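Local coordinates for uncharacterized protein (Bacteroides uniformis ATCC 8492, PDB 4Q68), which probably cleaves the amide bond between N-acetylmuramic acid and L-alanine in cell-wall fragments, as an amidase of the NlpC/P60 type, at residues 83-91 against 122-133; 195-205 against 215-223. All coordinates share one frame; numbering follows the deposited sequence.

Interaction 1 (83-91 against 122-133). With NAG (2-acetamido-2-deoxy-beta-D-glucopyranose), chain B.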
loop_
_atom_site.group_PDB
_atom_site.type_symbol
_atom_site.label_atom_id
_atom_site.label_comp_id
_atom_site.label_asym_id
_atom_site.label_seq_id
_atom_site.Cartn_x
_atom_site.Cartn_y
_atom_site.Cartn_z
ATOM N N GLY A 83 -5.782 -10.557 -16.059
ATOM C CA GLY A 83 -4.538 -11.258 -15.860
ATOM C C GLY A 83 -3.716 -10.745 -14.693
ATOM O O GLY A 83 -4.009 -9.727 -14.064
ATOM N N TYR A 84 -2.639 -11.461 -14.412
ATOM C CA TYR A 84 -1.750 -11.131 -13.304
ATOM C C TYR A 84 -1.267 -9.686 -13.376
ATOM O O TYR A 84 -1.142 -9.013 -12.350
ATOM C CB TYR A 84 -0.563 -12.070 -13.338
ATOM C CG TYR A 84 0.492 -11.827 -12.276
ATOM C CD1 TYR A 84 0.263 -12.154 -10.949
ATOM C CD2 TYR A 84 1.739 -11.303 -12.611
ATOM C CE1 TYR A 84 1.253 -11.978 -9.985
ATOM C CE2 TYR A 84 2.734 -11.127 -11.666
ATOM C CZ TYR A 84 2.485 -11.454 -10.360
ATOM O OH TYR A 84 3.482 -11.272 -9.438
ATOM N N THR A 85 -0.956 -9.216 -14.581
ATOM C CA THR A 85 -0.362 -7.898 -14.707
ATOM C C THR A 85 -1.356 -6.740 -14.590
ATOM O O THR A 85 -0.932 -5.586 -14.549
ATOM C CB THR A 85 0.455 -7.761 -15.997
ATOM O OG1 THR A 85 -0.397 -7.887 -17.140
ATOM C CG2 THR A 85 1.532 -8.845 -16.064
ATOM N N SER A 86 -2.657 -7.045 -14.510
ATOM C CA SER A 86 -3.660 -6.016 -14.216
ATOM C C SER A 86 -3.736 -5.678 -12.728
ATOM O O SER A 86 -4.308 -4.663 -12.360
ATOM C CB SER A 86 -5.047 -6.435 -14.712
ATOM O OG SER A 86 -5.569 -7.543 -13.992
ATOM N N ARG A 87 -3.190 -6.538 -11.872
ATOM C CA ARG A 87 -3.109 -6.239 -10.445
ATOM C C ARG A 87 -2.070 -5.142 -10.253
ATOM O O ARG A 87 -1.022 -5.159 -10.892
ATOM C CB ARG A 87 -2.716 -7.489 -9.654
ATOM C CG ARG A 87 -3.169 -7.446 -8.219
ATOM C CD ARG A 87 -2.467 -8.430 -7.329
ATOM N NE ARG A 87 -2.581 -9.801 -7.817
ATOM C CZ ARG A 87 -1.782 -10.787 -7.434
ATOM N NH1 ARG A 87 -0.827 -10.574 -6.541
ATOM N NH2 ARG A 87 -1.931 -11.999 -7.955
ATOM N N LEU A 88 -2.344 -4.201 -9.362
ATOM C CA LEU A 88 -1.473 -3.043 -9.164
ATOM C C LEU A 88 -0.349 -3.376 -8.179
ATOM O O LEU A 88 -0.305 -2.921 -7.036
ATOM C CB LEU A 88 -2.306 -1.850 -8.723
ATOM C CG LEU A 88 -3.263 -1.370 -9.806
ATOM C CD1 LEU A 88 -4.436 -0.594 -9.210
ATOM C CD2 LEU A 88 -2.538 -0.524 -10.835
ATOM N N HIS A 89 0.595 -4.165 -8.673
ATOM C CA HIS A 89 1.699 -4.670 -7.863
ATOM C C HIS A 89 2.583 -3.569 -7.294
ATOM O O HIS A 89 3.036 -3.671 -6.159
ATOM C CB HIS A 89 2.593 -5.585 -8.687
ATOM C CG HIS A 89 1.882 -6.777 -9.219
ATOM N ND1 HIS A 89 1.451 -7.790 -8.403
ATOM C CD2 HIS A 89 1.488 -7.092 -10.473
ATOM C CE1 HIS A 89 0.852 -8.701 -9.146
ATOM N NE2 HIS A 89 0.853 -8.301 -10.403
ATOM N N TYR A 90 2.869 -2.551 -8.096
ATOM C CA TYR A 90 3.727 -1.468 -7.651
ATOM C C TYR A 90 2.895 -0.386 -6.987
ATOM O O TYR A 90 1.901 0.081 -7.556
ATOM C CB TYR A 90 4.524 -0.894 -8.810
ATOM C CG TYR A 90 5.567 -1.814 -9.370
ATOM C CD1 TYR A 90 6.668 -2.192 -8.611
ATOM C CD2 TYR A 90 5.489 -2.279 -10.680
ATOM C CE1 TYR A 90 7.653 -3.002 -9.137
ATOM C CE2 TYR A 90 6.483 -3.078 -11.217
ATOM C CZ TYR A 90 7.571 -3.424 -10.446
ATOM O OH TYR A 90 8.606 -4.167 -10.965
ATOM N N ILE A 91 3.307 0.037 -5.802
ATOM C CA ILE A 91 2.501 0.969 -5.053
ATOM C C ILE A 91 2.413 2.337 -5.730
ATOM O O ILE A 91 1.374 2.977 -5.655
ATOM C CB ILE A 91 2.928 1.009 -3.576
ATOM C CG1 ILE A 91 2.797 -0.397 -2.964
ATOM C CG2 ILE A 91 2.091 2.024 -2.795
ATOM C CD1 ILE A 91 1.449 -1.096 -3.207
ATOM N N TYR A 122 11.910 -3.900 -10.545
ATOM C CA TYR A 122 12.300 -5.086 -9.760
ATOM C C TYR A 122 11.712 -6.380 -10.308
ATOM O O TYR A 122 12.402 -7.395 -10.404
ATOM C CB TYR A 122 11.892 -4.887 -8.302
ATOM C CG TYR A 122 12.415 -5.936 -7.377
ATOM C CD1 TYR A 122 11.726 -7.113 -7.171
ATOM C CD2 TYR A 122 13.605 -5.746 -6.691
ATOM C CE1 TYR A 122 12.210 -8.090 -6.311
ATOM C CE2 TYR A 122 14.105 -6.721 -5.832
ATOM C CZ TYR A 122 13.402 -7.890 -5.654
ATOM O OH TYR A 122 13.859 -8.874 -4.801
HETATM N N MSE A 123 10.424 -6.377 -10.626
HETATM C CA MSE A 123 9.754 -7.618 -10.983
HETATM C C MSE A 123 10.269 -8.195 -12.294
HETATM O O MSE A 123 10.596 -9.379 -12.358
HETATM C CB MSE A 123 8.247 -7.410 -11.034
HETATM C CG MSE A 123 7.660 -7.036 -9.684
HETATM SE SE MSE A 123 5.755 -6.717 -9.733
HETATM C CE MSE A 123 5.141 -8.540 -9.845
ATOM N N SER A 124 10.359 -7.379 -13.339
ATOM C CA SER A 124 10.878 -7.898 -14.602
ATOM C C SER A 124 12.356 -8.248 -14.501
ATOM O O SER A 124 12.838 -9.107 -15.228
ATOM C CB SER A 124 10.656 -6.944 -15.762
ATOM O OG SER A 124 11.498 -5.826 -15.665
ATOM N N SER A 125 13.083 -7.584 -13.613
ATOM C CA SER A 125 14.501 -7.862 -13.391
ATOM C C SER A 125 14.733 -9.173 -12.660
ATOM O O SER A 125 15.807 -9.765 -12.753
ATOM C CB SER A 125 15.154 -6.736 -12.584
ATOM O OG SER A 125 15.227 -5.545 -13.356
ATOM N N HIS A 126 13.731 -9.602 -11.895
ATOM C CA HIS A 126 13.838 -10.778 -11.028
ATOM C C HIS A 126 12.623 -11.690 -11.187
ATOM O O HIS A 126 11.929 -11.985 -10.220
ATOM C CB HIS A 126 14.005 -10.326 -9.576
ATOM C CG HIS A 126 15.214 -9.472 -9.375
ATOM N ND1 HIS A 126 16.487 -9.939 -9.631
ATOM C CD2 HIS A 126 15.358 -8.186 -8.982
ATOM C CE1 HIS A 126 17.360 -8.982 -9.403
ATOM N NE2 HIS A 126 16.708 -7.912 -8.995
ATOM N N PRO A 127 12.371 -12.151 -12.415
ATOM C CA PRO A 127 11.122 -12.881 -12.676
ATOM C C PRO A 127 11.053 -14.236 -11.977
ATOM O O PRO A 127 9.965 -14.769 -11.777
ATOM C CB PRO A 127 11.130 -13.041 -14.200
ATOM C CG PRO A 127 12.584 -13.025 -14.565
ATOM C CD PRO A 127 13.193 -12.021 -13.634
ATOM N N GLN A 128 12.207 -14.777 -11.601
ATOM C CA GLN A 128 12.255 -16.048 -10.888
ATOM C C GLN A 128 11.528 -15.991 -9.555
ATOM O O GLN A 128 11.172 -17.031 -9.002
ATOM C CB GLN A 128 13.695 -16.465 -10.613
ATOM C CG GLN A 128 14.598 -16.499 -11.833
ATOM C CD GLN A 128 15.406 -15.213 -12.041
ATOM O OE1 GLN A 128 15.023 -14.118 -11.622
ATOM N NE2 GLN A 128 16.526 -15.351 -12.727
ATOM N N LEU A 129 11.349 -14.782 -9.022
ATOM C CA LEU A 129 10.739 -14.592 -7.726
ATOM C C LEU A 129 9.208 -14.540 -7.758
ATOM O O LEU A 129 8.600 -14.442 -6.695
ATOM C CB LEU A 129 11.288 -13.319 -7.094
ATOM C CG LEU A 129 12.809 -13.222 -7.002
ATOM C CD1 LEU A 129 13.209 -11.950 -6.302
ATOM C CD2 LEU A 129 13.409 -14.432 -6.319
ATOM N N TYR A 130 8.601 -14.611 -8.946
ATOM C CA TYR A 130 7.148 -14.487 -9.103
ATOM C C TYR A 130 6.659 -15.584 -10.016
ATOM O O TYR A 130 7.051 -15.661 -11.175
ATOM C CB TYR A 130 6.768 -13.120 -9.677
ATOM C CG TYR A 130 7.390 -12.017 -8.887
ATOM C CD1 TYR A 130 6.788 -11.548 -7.730
ATOM C CD2 TYR A 130 8.632 -11.506 -9.238
ATOM C CE1 TYR A 130 7.387 -10.566 -6.968
ATOM C CE2 TYR A 130 9.234 -10.523 -8.493
ATOM C CZ TYR A 130 8.614 -10.060 -7.358
ATOM O OH TYR A 130 9.215 -9.093 -6.609
ATOM N N LYS A 131 5.787 -16.426 -9.485
ATOM C CA LYS A 131 5.309 -17.588 -10.219
ATOM C C LYS A 131 4.739 -17.236 -11.594
ATOM O O LYS A 131 4.979 -17.941 -12.567
ATOM C CB LYS A 131 4.256 -18.304 -9.374
ATOM C CG LYS A 131 3.713 -19.570 -9.977
ATOM C CD LYS A 131 2.887 -20.364 -8.964
ATOM C CE LYS A 131 1.632 -19.612 -8.460
ATOM N NZ LYS A 131 0.795 -20.440 -7.498
ATOM N N GLN A 132 4.005 -16.131 -11.663
ATOM C CA GLN A 132 3.302 -15.727 -12.876
ATOM C C GLN A 132 4.193 -14.963 -13.856
ATOM O O GLN A 132 3.715 -14.553 -14.914
ATOM C CB GLN A 132 2.082 -14.883 -12.508
ATOM C CG GLN A 132 1.075 -15.598 -11.622
ATOM C CD GLN A 132 1.231 -15.290 -10.145
ATOM O OE1 GLN A 132 2.346 -15.156 -9.642
ATOM N NE2 GLN A 132 0.119 -15.238 -9.433
ATOM N N LEU A 133 5.452 -14.740 -13.477
ATOM C CA LEU A 133 6.445 -14.190 -14.398
ATOM C C LEU A 133 7.469 -15.206 -14.874
ATOM O O LEU A 133 7.910 -15.142 -16.012
ATOM C CB LEU A 133 7.183 -13.006 -13.770
ATOM C CG LEU A 133 6.317 -11.823 -13.316
ATOM C CD1 LEU A 133 7.206 -10.690 -12.852
ATOM C CD2 LEU A 133 5.370 -11.374 -14.415
HETATM C C1 NAG B . 3.007 -6.622 -3.074
HETATM C C2 NAG B . 3.340 -7.257 -4.417
HETATM C C3 NAG B . 2.074 -7.639 -5.180
HETATM C C4 NAG B . 1.056 -8.332 -4.278
HETATM C C5 NAG B . 0.889 -7.615 -2.944
HETATM C C6 NAG B . -0.042 -8.410 -2.038
HETATM C C7 NAG B . 5.474 -6.649 -5.470
HETATM C C8 NAG B . 6.232 -5.707 -6.345
HETATM N N2 NAG B . 4.186 -6.385 -5.230
HETATM O O1 NAG B . 4.201 -6.452 -2.371
HETATM O O3 NAG B . 2.444 -8.541 -6.192
HETATM O O4 NAG B . -0.185 -8.461 -4.932
HETATM O O5 NAG B . 2.150 -7.464 -2.327
HETATM O O6 NAG B . 0.489 -9.689 -1.796
HETATM O O7 NAG B . 6.074 -7.617 -5.016
#
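The ring of Tyr-84 is sandwiched between Gln-132, which stacks on one face, and the imidazole of His-89, whose NE2 lies over the centre of the opposite face. Gln-132 CB makes a CH-pi contact 3.5 Å from the Tyr-84 ring centroid; beyond it the chain bends at chi2 (97°), bringing the amide down over CD1 and CE1 with its plane tilted by 27° from the ring. His-89 is covered in turn by the methyl CE of Met-123, 3.9 Å from the imidazole centroid, on the face turned away from the Arg-87 carbonyl carbon. At the imidazole edge, ND1 lies 2.5 Å from O3 of the NAG sugar, a very short hydrogen bond. NAG O4 meets the Arg-87 guanidinium at its edge, accepting from NH1 over 2.7 Å, while His-89 CE1 rests on one guanidinium face.

Met-123, a selenomethionine here, joins three aromatic residues. Its SE sits over a face of Tyr-90, 4.2 Å from the ring centroid, and the bend at chi3 (76°) carries CE away to His-89 and to Tyr-84 OH, 3.2 Å off. Tyr-90 OH accepts a nearly straight bond of 2.9 Å from Met-123 N, fixing the start of helix 122-125 against the loop. The same hydroxyl is also hydrogen-bonded to Glu-147 of helix 137-150.

Glu-25 holds the opposite end of the contact, binding both Gln-132 NE2 and Arg-87 NH1; Glu-30 pairs with Arg-87 NH2. His-89 is anchored from behind, since NE2 donates to Tyr-84 O from above the carbonyl plane, which probably steadies ND1 toward the sugar. The Met-aromatic contact with Tyr-90 thus anchors a loop-to-helix packing beside the sugar, within the NlpC/P60-type amidase fold.

Interaction 2 (195-205 against 215-223); sequences FYADNKLLLVH and VSKVPLSQM
A hairpin, in which strand 200-207 runs antiparallel to 212-215, passes here into the connection that leads to helix 220-225, and the contact holds that connection against the strand. Val-204 and Val-215 form a non-hydrogen-bonded antiparallel pair. The next step keeps strand-like bonding with one substitution: Ser-216 N donates to Leu-203 O over 2.9 Å, but Leu-203 N gives its hydrogen to the side-chain oxygen Ser-216 OG, at 3.0 Å and almost straight (174°). OG is set between the backbone N and the carbonyl carbon of its own residue (chi1 64°), from where it also donates 2.8 Å to Val-218 O, bracing the turn away from the strand. With an alanine in place of Ser-216, Leu-203 N and Val-218 O would probably lose their shared mate, and the 216-218 bend would be freer to shift.

Farther along, Leu-201 O takes the N-H of Leu-220 in its carbonyl plane, at 2.9 Å, so an amide of the first helical turn, just after the N-cap Pro-219, ends on the strand. A water accepting from Ser-221 N lies 3.0 Å from the same carbonyl oxygen.

Apolar groups fill in on both sides of this ladder. Leu-202 sends CD1 to Val-215 CG1 (3.6 Å) and CD2 toward Pro-219 CA, while the same valine methyl meets the edge of the Phe-195 ring. In the conformer described, selenomethionine Met-223 lies across Leu-203 and places CE over a face of His-205, 4.0 Å from its centroid.

His-205 ND1 is hydrogen-bonded to His-190 of strand 188-197. Leu-203 and Leu-220 both pack on Ile-177 of strand 176-181, whereas Phe-195 and Val-204 rest on helix 2-12.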
loop_
_atom_site.group_PDB
_atom_site.type_symbol
_atom_site.label_atom_id
_atom_site.label_comp_id
_atom_site.label_asym_id
_atom_site.label_seq_id
_atom_site.Cartn_x
_atom_site.Cartn_y
_atom_site.Cartn_z
ATOM N N PHE A 195 -1.833 5.925 13.032
ATOM C CA PHE A 195 -2.570 5.906 14.289
ATOM C C PHE A 195 -1.799 6.716 15.328
ATOM O O PHE A 195 -0.706 6.329 15.736
ATOM C CB PHE A 195 -2.714 4.454 14.748
ATOM C CG PHE A 195 -3.287 4.267 16.146
ATOM C CD1 PHE A 195 -4.266 5.105 16.659
ATOM C CD2 PHE A 195 -2.877 3.202 16.920
ATOM C CE1 PHE A 195 -4.782 4.906 17.936
ATOM C CE2 PHE A 195 -3.413 2.999 18.195
ATOM C CZ PHE A 195 -4.355 3.847 18.692
ATOM N N TYR A 196 -2.402 7.819 15.772
ATOM C CA TYR A 196 -1.850 8.602 16.873
ATOM C C TYR A 196 -2.350 8.021 18.188
ATOM O O TYR A 196 -3.554 7.977 18.453
ATOM C CB TYR A 196 -2.242 10.062 16.774
ATOM C CG TYR A 196 -1.511 10.824 15.699
ATOM C CD1 TYR A 196 -0.299 11.433 15.961
ATOM C CD2 TYR A 196 -2.024 10.920 14.412
ATOM C CE1 TYR A 196 0.370 12.145 14.982
ATOM C CE2 TYR A 196 -1.354 11.625 13.420
ATOM C CZ TYR A 196 -0.161 12.246 13.711
ATOM O OH TYR A 196 0.522 12.957 12.761
ATOM N N ALA A 197 -1.411 7.600 19.025
ATOM C CA ALA A 197 -1.713 7.048 20.337
ATOM C C ALA A 197 -0.931 7.880 21.329
ATOM O O ALA A 197 0.303 7.884 21.304
ATOM C CB ALA A 197 -1.315 5.577 20.415
ATOM N N ASP A 198 -1.648 8.645 22.161
ATOM C CA ASP A 198 -1.018 9.527 23.124
ATOM C C ASP A 198 0.022 10.400 22.438
ATOM O O ASP A 198 1.161 10.518 22.912
ATOM C CB ASP A 198 -0.382 8.689 24.234
ATOM C CG ASP A 198 0.180 9.532 25.364
ATOM O OD1 ASP A 198 -0.376 10.615 25.662
ATOM O OD2 ASP A 198 1.184 9.097 25.964
ATOM N N ASN A 199 -0.404 10.990 21.325
ATOM C CA ASN A 199 0.397 11.901 20.520
ATOM C C ASN A 199 1.585 11.315 19.757
ATOM O O ASN A 199 2.164 12.028 18.942
ATOM C CB ASN A 199 0.817 13.121 21.327
ATOM C CG ASN A 199 -0.373 13.890 21.842
ATOM O OD1 ASN A 199 -1.281 14.222 21.074
ATOM N ND2 ASN A 199 -0.404 14.148 23.142
ATOM N N LYS A 200 1.925 10.040 19.954
ATOM C CA LYS A 200 2.938 9.409 19.112
ATOM C C LYS A 200 2.268 8.920 17.847
ATOM O O LYS A 200 1.184 8.340 17.899
ATOM C CB LYS A 200 3.598 8.236 19.819
ATOM C CG LYS A 200 4.343 8.675 21.048
ATOM C CD LYS A 200 5.037 7.533 21.758
ATOM C CE LYS A 200 5.889 8.024 22.920
ATOM N NZ LYS A 200 5.063 8.682 23.954
ATOM N N LEU A 201 2.912 9.138 16.701
ATOM C CA LEU A 201 2.444 8.568 15.449
ATOM C C LEU A 201 2.982 7.151 15.314
ATOM O O LEU A 201 4.183 6.939 15.102
ATOM C CB LEU A 201 2.867 9.419 14.266
ATOM C CG LEU A 201 2.551 8.830 12.894
ATOM C CD1 LEU A 201 1.067 8.571 12.690
ATOM C CD2 LEU A 201 3.082 9.739 11.811
ATOM N N LEU A 202 2.060 6.198 15.493
ATOM C CA LEU A 202 2.287 4.769 15.362
ATOM C C LEU A 202 1.711 4.289 14.037
ATOM O O LEU A 202 1.062 5.032 13.302
ATOM C CB LEU A 202 1.629 4.003 16.518
ATOM C CG LEU A 202 1.897 4.509 17.926
ATOM C CD1 LEU A 202 1.221 3.608 18.929
ATOM C CD2 LEU A 202 3.397 4.616 18.201
ATOM N N LEU A 203 1.992 3.035 13.718
ATOM C CA LEU A 203 1.462 2.403 12.522
ATOM C C LEU A 203 0.679 1.147 12.887
ATOM O O LEU A 203 1.161 0.312 13.661
ATOM C CB LEU A 203 2.609 2.037 11.579
ATOM C CG LEU A 203 2.210 1.795 10.133
ATOM C CD1 LEU A 203 1.819 3.102 9.465
ATOM C CD2 LEU A 203 3.346 1.138 9.366
ATOM N N VAL A 204 -0.530 1.030 12.350
ATOM C CA VAL A 204 -1.283 -0.214 12.365
ATOM C C VAL A 204 -0.907 -0.929 11.074
ATOM O O VAL A 204 -1.082 -0.391 9.984
ATOM C CB VAL A 204 -2.796 0.044 12.440
ATOM C CG1 VAL A 204 -3.567 -1.260 12.316
ATOM C CG2 VAL A 204 -3.127 0.749 13.736
ATOM N N HIS A 205 -0.343 -2.126 11.169
ATOM C CA HIS A 205 0.195 -2.783 9.998
ATOM C C HIS A 205 0.318 -4.278 10.195
ATOM O O HIS A 205 0.360 -4.778 11.319
ATOM C CB HIS A 205 1.552 -2.168 9.615
ATOM C CG HIS A 205 2.658 -2.464 10.581
ATOM N ND1 HIS A 205 3.810 -3.089 10.184
ATOM C CD2 HIS A 205 2.789 -2.228 11.907
ATOM C CE1 HIS A 205 4.610 -3.228 11.216
ATOM N NE2 HIS A 205 4.015 -2.720 12.279
ATOM N N VAL A 215 -0.434 -2.893 16.350
ATOM C CA VAL A 215 -0.053 -1.503 16.562
ATOM C C VAL A 215 1.446 -1.510 16.835
ATOM O O VAL A 215 1.921 -2.229 17.713
ATOM C CB VAL A 215 -0.783 -0.895 17.780
ATOM C CG1 VAL A 215 -0.268 0.503 18.062
ATOM C CG2 VAL A 215 -2.276 -0.898 17.587
ATOM N N SER A 216 2.214 -0.720 16.101
ATOM C CA SER A 216 3.650 -0.707 16.305
ATOM C C SER A 216 4.012 -0.327 17.737
ATOM O O SER A 216 3.397 0.533 18.351
ATOM C CB SER A 216 4.328 0.216 15.294
ATOM O OG SER A 216 3.944 1.566 15.446
ATOM N N LYS A 217 5.038 -0.991 18.265
ATOM C CA LYS A 217 5.503 -0.719 19.627
ATOM C C LYS A 217 6.345 0.554 19.698
ATOM O O LYS A 217 6.443 1.171 20.762
ATOM C CB LYS A 217 6.295 -1.895 20.192
ATOM C CG LYS A 217 5.477 -3.144 20.476
ATOM C CD LYS A 217 4.619 -3.011 21.724
ATOM C CE LYS A 217 4.032 -4.352 22.144
ATOM N NZ LYS A 217 5.061 -5.293 22.673
ATOM N N VAL A 218 6.945 0.938 18.575
ATOM C CA VAL A 218 7.712 2.157 18.465
ATOM C C VAL A 218 7.025 3.063 17.453
ATOM O O VAL A 218 6.243 2.604 16.608
ATOM C CB VAL A 218 9.185 1.870 18.066
ATOM C CG1 VAL A 218 9.828 0.962 19.097
ATOM C CG2 VAL A 218 9.297 1.258 16.660
ATOM N N PRO A 219 7.302 4.367 17.506
ATOM C CA PRO A 219 6.714 5.257 16.523
ATOM C C PRO A 219 7.167 4.934 15.104
ATOM O O PRO A 219 8.233 4.345 14.882
ATOM C CB PRO A 219 7.206 6.640 16.969
ATOM C CG PRO A 219 7.526 6.478 18.424
ATOM C CD PRO A 219 8.069 5.102 18.521
ATOM N N LEU A 220 6.358 5.350 14.146
ATOM C CA LEU A 220 6.716 5.207 12.742
ATOM C C LEU A 220 8.120 5.767 12.458
ATOM O O LEU A 220 8.892 5.158 11.715
ATOM C CB LEU A 220 5.650 5.881 11.875
ATOM C CG LEU A 220 5.866 5.877 10.365
ATOM C CD1 LEU A 220 6.042 4.501 9.793
ATOM C CD2 LEU A 220 4.710 6.611 9.689
ATOM N N SER A 221 8.458 6.904 13.059
ATOM C CA SER A 221 9.783 7.483 12.885
ATOM C C SER A 221 10.878 6.479 13.239
ATOM O O SER A 221 11.911 6.416 12.569
ATOM C CB SER A 221 9.934 8.730 13.751
ATOM O OG SER A 221 9.647 8.430 15.105
ATOM N N GLN A 222 10.687 5.731 14.328
ATOM C CA GLN A 222 11.668 4.738 14.771
ATOM C C GLN A 222 11.692 3.532 13.837
ATOM O O GLN A 222 12.751 2.974 13.559
ATOM C CB GLN A 222 11.372 4.283 16.206
ATOM C CG GLN A 222 12.455 3.408 16.821
ATOM C CD GLN A 222 13.734 4.141 17.061
ATOM O OE1 GLN A 222 14.828 3.663 16.701
ATOM N NE2 GLN A 222 13.632 5.302 17.670
HETATM N N MSE A 223 10.520 3.095 13.386
HETATM C CA MSE A 223 10.463 2.007 12.405
HETATM C C MSE A 223 11.326 2.347 11.205
HETATM O O MSE A 223 12.084 1.505 10.700
HETATM C CB MSE A 223 9.033 1.785 11.925
HETATM C CG MSE A 223 8.076 1.260 12.982
HETATM SE SE MSE A 223 6.271 1.055 12.285
HETATM C CE MSE A 223 6.633 -0.231 10.862
HETATM O O HOH W 1 6.372 8.709 13.963
#

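Overall arrangement
Interaction 1 closes before interaction 2 opens along the chain, and the two lie on opposite sides of its centre, their own centres about 31 Å apart and their nearest atoms about 12 Å. They do not touch. The 83-91 loop and the short helices of 122-133 form a corner that contacts the sugar, with helix 137-150 beside it, whereas 195-205 and 215-223 belong to the antiparallel sheet and the helix that follows its hairpin. Strand 188-197 connects the two regions: Ile-91, where the loop enters helix 91-100, packs on it, and its last residues open interaction 2. Both contacts belong to one amidase-like unit, whose loop region and sheet meet at this strand.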